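Local coordinates for protein DNA gyrase, B subunit, truncated (Myxococcus xanthus, PDB 3CWV) that probably acts, as the ATP-binding B subunit of a type II topoisomerase, in ATP-dependent breakage, passage and rejoining of double-stranded DNA, at residues 25-36 with 163-174. Residues are numbered along the deposited sequence; the frame is centred on the assembly and turned at random.
Sequences DVGEYGLHHLVY and IFEVLAFDRARL
Arg-173 lays its guanidinium flat over one face of the His-32 ring, centres 4.2 Å apart and planes tilted by 23°. The stack joins two helices on one side of the eight-stranded mixed sheet in the N-terminal half of the chain, a region consistent with the GHKL ATPase fold of GyrB: 28-47 and 171-184, the latter reached through the loop that leaves strand 151-159. Against the opposite face of His-32, Phe-169 turns its edge in a T-shaped pair, so the imidazole is sandwiched. The arginine chain bends at chi3 (60°), and Arg-173 NH2 meets Glu-28 OE1 at 2.9 Å from the syn side, tilted out of the carboxylate plane, in a salt bridge with the two planar groups nearly perpendicular. Asp-170, the N-cap of helix 171-184, accepts a weak second bond from the same NH2 through OD2, while water 2 accepts from NH1 and also reaches Tyr-36 OH. With Arg-173 cut back to an alanine, Glu-28 is likely to lose its charged mate and one face of His-32 its cover. Leu-31 sets CD2 over the face of Phe-169, 4.2 Å from the ring centroid, and Val-35 CG2 approaches Phe-169 CE1 at 3.5 Å; Pro-159 touches both Leu-31 and Phe-169. Earlier in the same loop, Phe-164 CZ meets Leu-34 CD1 at 3.7 Å. Asp-25 OD1 receives Gly-27 N, closing an Asx turn, and Gly-30 N from the other face of its carboxylate, fixing the start of helix 28-47. Beside this turn, Glu-165 N donates to Val-26 O at 2.8 Å.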
loop_
_atom_site.group_PDB
_atom_site.type_symbol
_atom_site.label_atom_id
_atom_site.label_comp_id
_atom_site.label_asym_id
_atom_site.label_seq_id
_atom_site.Cartn_x
_atom_site.Cartn_y
_atom_site.Cartn_z
ATOM N N ASP A 25 14.825 7.832 9.744
ATOM C CA ASP A 25 15.485 8.925 10.444
ATOM C C ASP A 25 14.566 9.336 11.587
ATOM O O ASP A 25 13.521 8.714 11.789
ATOM C CB ASP A 25 15.803 10.115 9.507
ATOM C CG ASP A 25 14.564 10.759 8.838
ATOM O OD1 ASP A 25 13.493 11.026 9.442
ATOM O OD2 ASP A 25 14.696 11.073 7.657
ATOM N N VAL A 26 14.967 10.357 12.345
ATOM C CA VAL A 26 14.087 10.917 13.383
ATOM C C VAL A 26 13.613 12.343 13.085
ATOM O O VAL A 26 13.248 13.099 14.005
ATOM C CB VAL A 26 14.698 10.804 14.826
ATOM C CG1 VAL A 26 14.914 9.335 15.218
ATOM C CG2 VAL A 26 16.000 11.631 14.973
ATOM N N GLY A 27 13.582 12.680 11.800
ATOM C CA GLY A 27 12.963 13.911 11.323
ATOM C C GLY A 27 11.584 13.649 10.729
ATOM O O GLY A 27 10.885 12.690 11.114
ATOM N N GLU A 28 11.194 14.485 9.776
ATOM C CA GLU A 28 9.844 14.404 9.203
ATOM C C GLU A 28 9.556 13.103 8.399
ATOM O O GLU A 28 8.431 12.586 8.419
ATOM C CB GLU A 28 9.536 15.684 8.404
ATOM C CG GLU A 28 9.715 15.593 6.925
ATOM C CD GLU A 28 8.565 16.261 6.202
ATOM O OE1 GLU A 28 8.660 16.449 4.973
ATOM O OE2 GLU A 28 7.554 16.592 6.872
ATOM N N TYR A 29 10.566 12.547 7.737
ATOM C CA TYR A 29 10.392 11.263 7.023
ATOM C C TYR A 29 10.061 10.109 8.002
ATOM O O TYR A 29 9.102 9.364 7.789
ATOM C CB TYR A 29 11.675 10.961 6.224
ATOM C CG TYR A 29 11.818 9.589 5.566
ATOM C CD1 TYR A 29 11.561 9.422 4.195
ATOM C CD2 TYR A 29 12.293 8.484 6.289
ATOM C CE1 TYR A 29 11.728 8.177 3.572
ATOM C CE2 TYR A 29 12.465 7.245 5.673
ATOM C CZ TYR A 29 12.187 7.098 4.322
ATOM O OH TYR A 29 12.348 5.862 3.730
ATOM N N GLY A 30 10.870 9.956 9.058
ATOM C CA GLY A 30 10.666 8.863 10.003
ATOM C C GLY A 30 9.368 9.005 10.754
ATOM O O GLY A 30 8.680 8.005 11.032
ATOM N N LEU A 31 9.034 10.250 11.100
ATOM C CA LEU A 31 7.760 10.547 11.756
ATOM C C LEU A 31 6.601 10.038 10.926
ATOM O O LEU A 31 5.708 9.398 11.456
ATOM C CB LEU A 31 7.568 12.063 11.936
ATOM C CG LEU A 31 6.245 12.457 12.590
ATOM C CD1 LEU A 31 6.235 12.085 14.087
ATOM C CD2 LEU A 31 5.926 13.965 12.373
ATOM N N HIS A 32 6.606 10.351 9.624
ATOM C CA HIS A 32 5.515 9.900 8.752
ATOM C C HIS A 32 5.538 8.383 8.548
ATOM O O HIS A 32 4.491 7.743 8.435
ATOM C CB HIS A 32 5.546 10.642 7.425
ATOM C CG HIS A 32 5.148 12.076 7.579
ATOM N ND1 HIS A 32 3.846 12.507 7.441
ATOM C CD2 HIS A 32 5.859 13.146 7.995
ATOM C CE1 HIS A 32 3.785 13.803 7.708
ATOM N NE2 HIS A 32 4.997 14.216 8.042
ATOM N N HIS A 33 6.732 7.815 8.531
ATOM C CA HIS A 33 6.854 6.343 8.456
ATOM C C HIS A 33 6.164 5.571 9.557
ATOM O O HIS A 33 5.649 4.490 9.326
ATOM C CB HIS A 33 8.296 5.931 8.277
ATOM C CG HIS A 33 8.707 5.978 6.842
ATOM N ND1 HIS A 33 8.642 7.140 6.100
ATOM C CD2 HIS A 33 9.059 4.999 5.980
ATOM C CE1 HIS A 33 8.995 6.881 4.853
ATOM N NE2 HIS A 33 9.268 5.591 4.758
ATOM N N LEU A 34 6.076 6.155 10.741
ATOM C CA LEU A 34 5.330 5.502 11.806
ATOM C C LEU A 34 3.892 5.259 11.391
ATOM O O LEU A 34 3.302 4.212 11.712
ATOM C CB LEU A 34 5.376 6.347 13.089
ATOM C CG LEU A 34 6.752 6.717 13.650
ATOM C CD1 LEU A 34 6.486 7.452 14.973
ATOM C CD2 LEU A 34 7.649 5.493 13.897
ATOM N N VAL A 35 3.311 6.226 10.701
ATOM C CA VAL A 35 1.954 6.084 10.173
ATOM C C VAL A 35 1.902 5.111 9.005
ATOM O O VAL A 35 0.976 4.280 8.924
ATOM C CB VAL A 35 1.390 7.442 9.676
ATOM C CG1 VAL A 35 -0.051 7.254 9.221
ATOM C CG2 VAL A 35 1.435 8.455 10.816
ATOM N N TYR A 36 2.877 5.206 8.100
ATOM C CA TYR A 36 2.912 4.308 6.929
ATOM C C TYR A 36 3.029 2.843 7.380
ATOM O O TYR A 36 2.448 1.953 6.741
ATOM C CB TYR A 36 4.083 4.652 5.997
ATOM C CG TYR A 36 4.035 6.066 5.408
ATOM C CD1 TYR A 36 2.825 6.751 5.233
ATOM C CD2 TYR A 36 5.212 6.696 5.000
ATOM C CE1 TYR A 36 2.805 8.052 4.668
ATOM C CE2 TYR A 36 5.200 7.992 4.460
ATOM C CZ TYR A 36 4.003 8.645 4.296
ATOM O OH TYR A 36 4.001 9.907 3.770
ATOM N N ILE A 163 12.175 11.721 21.072
ATOM C CA ILE A 163 12.899 11.015 20.019
ATOM C C ILE A 163 12.851 11.816 18.730
ATOM O O ILE A 163 13.868 12.009 18.066
ATOM C CB ILE A 163 12.307 9.588 19.780
ATOM C CG1 ILE A 163 12.509 8.704 21.019
ATOM C CG2 ILE A 163 12.906 8.938 18.491
ATOM C CD1 ILE A 163 11.985 7.254 20.886
ATOM N N PHE A 164 11.662 12.244 18.343
ATOM C CA PHE A 164 11.489 12.888 17.049
ATOM C C PHE A 164 11.697 14.384 17.081
ATOM O O PHE A 164 11.320 15.045 18.041
ATOM C CB PHE A 164 10.139 12.557 16.442
ATOM C CG PHE A 164 10.041 11.126 16.046
ATOM C CD1 PHE A 164 10.567 10.706 14.816
ATOM C CD2 PHE A 164 9.526 10.182 16.941
ATOM C CE1 PHE A 164 10.549 9.348 14.470
ATOM C CE2 PHE A 164 9.502 8.826 16.602
ATOM C CZ PHE A 164 10.006 8.425 15.356
ATOM N N GLU A 165 12.297 14.884 16.009
ATOM C CA GLU A 165 12.711 16.290 15.886
ATOM C C GLU A 165 11.552 17.173 15.478
ATOM O O GLU A 165 11.538 18.353 15.792
ATOM C CB GLU A 165 13.817 16.391 14.834
ATOM C CG GLU A 165 14.497 17.746 14.728
ATOM C CD GLU A 165 15.221 17.958 13.392
ATOM O OE1 GLU A 165 14.639 17.679 12.303
ATOM O OE2 GLU A 165 16.378 18.435 13.437
ATOM N N VAL A 166 10.583 16.608 14.753
ATOM C CA VAL A 166 9.379 17.343 14.378
ATOM C C VAL A 166 8.207 16.425 14.699
ATOM O O VAL A 166 8.350 15.197 14.660
ATOM C CB VAL A 166 9.368 17.737 12.871
ATOM C CG1 VAL A 166 10.372 18.874 12.577
ATOM C CG2 VAL A 166 9.691 16.544 12.010
ATOM N N LEU A 167 7.073 17.013 15.049
ATOM C CA LEU A 167 5.938 16.233 15.504
ATOM C C LEU A 167 4.672 16.492 14.695
ATOM O O LEU A 167 3.650 15.845 14.912
ATOM C CB LEU A 167 5.678 16.464 17.004
ATOM C CG LEU A 167 6.827 16.170 17.967
ATOM C CD1 LEU A 167 6.481 16.659 19.381
ATOM C CD2 LEU A 167 7.221 14.652 17.957
ATOM N N ALA A 168 4.729 17.422 13.754
ATOM C CA ALA A 168 3.542 17.766 13.000
ATOM C C ALA A 168 3.371 16.884 11.751
ATOM O O ALA A 168 4.268 16.765 10.944
ATOM C CB ALA A 168 3.557 19.268 12.638
ATOM N N PHE A 169 2.222 16.227 11.618
ATOM C CA PHE A 169 1.949 15.454 10.402
ATOM C C PHE A 169 1.426 16.309 9.270
ATOM O O PHE A 169 0.617 17.202 9.494
ATOM C CB PHE A 169 0.942 14.345 10.703
ATOM C CG PHE A 169 1.487 13.287 11.595
ATOM C CD1 PHE A 169 2.405 12.351 11.103
ATOM C CD2 PHE A 169 1.122 13.236 12.934
ATOM C CE1 PHE A 169 2.914 11.366 11.938
ATOM C CE2 PHE A 169 1.641 12.259 13.766
ATOM C CZ PHE A 169 2.542 11.321 13.264
ATOM N N ASP A 170 1.891 16.029 8.054
ATOM C CA ASP A 170 1.392 16.635 6.834
ATOM C C ASP A 170 0.092 15.880 6.482
ATOM O O ASP A 170 0.148 14.757 5.972
ATOM C CB ASP A 170 2.446 16.455 5.737
ATOM C CG ASP A 170 2.069 17.130 4.421
ATOM O OD1 ASP A 170 0.871 17.247 4.082
ATOM O OD2 ASP A 170 2.997 17.554 3.708
ATOM N N ARG A 171 -1.061 16.480 6.782
ATOM C CA ARG A 171 -2.369 15.866 6.493
ATOM C C ARG A 171 -2.568 15.490 5.029
ATOM O O ARG A 171 -3.152 14.436 4.717
ATOM C CB ARG A 171 -3.524 16.776 6.907
ATOM C CG ARG A 171 -4.150 16.448 8.222
ATOM C CD ARG A 171 -3.266 16.876 9.337
ATOM N NE ARG A 171 -4.045 17.272 10.505
ATOM C CZ ARG A 171 -3.509 17.690 11.647
ATOM N NH1 ARG A 171 -4.296 18.026 12.666
ATOM N NH2 ARG A 171 -2.185 17.774 11.768
ATOM N N ALA A 172 -2.089 16.355 4.137
ATOM C CA ALA A 172 -2.211 16.120 2.697
ATOM C C ALA A 172 -1.492 14.863 2.238
ATOM O O ALA A 172 -2.026 14.096 1.415
ATOM C CB ALA A 172 -1.698 17.344 1.897
ATOM N N ARG A 173 -0.265 14.643 2.711
ATOM C CA ARG A 173 0.440 13.429 2.279
ATOM C C ARG A 173 -0.140 12.139 2.892
ATOM O O ARG A 173 -0.153 11.102 2.242
ATOM C CB ARG A 173 1.961 13.540 2.480
ATOM C CG ARG A 173 2.511 12.912 3.702
ATOM C CD ARG A 173 4.024 12.959 3.670
ATOM N NE ARG A 173 4.491 14.340 3.606
ATOM C CZ ARG A 173 5.690 14.749 4.016
ATOM N NH1 ARG A 173 6.570 13.876 4.495
ATOM N NH2 ARG A 173 6.004 16.036 3.946
ATOM N N LEU A 174 -0.628 12.216 4.125
ATOM C CA LEU A 174 -1.355 11.100 4.739
ATOM C C LEU A 174 -2.649 10.764 3.978
ATOM O O LEU A 174 -2.905 9.582 3.702
ATOM C CB LEU A 174 -1.616 11.345 6.237
ATOM C CG LEU A 174 -0.382 11.470 7.156
ATOM C CD1 LEU A 174 -0.869 11.554 8.581
ATOM C CD2 LEU A 174 0.638 10.302 6.968
HETATM O O HOH W 1 6.339 17.302 9.156
HETATM O O HOH W 2 6.803 11.210 4.071
#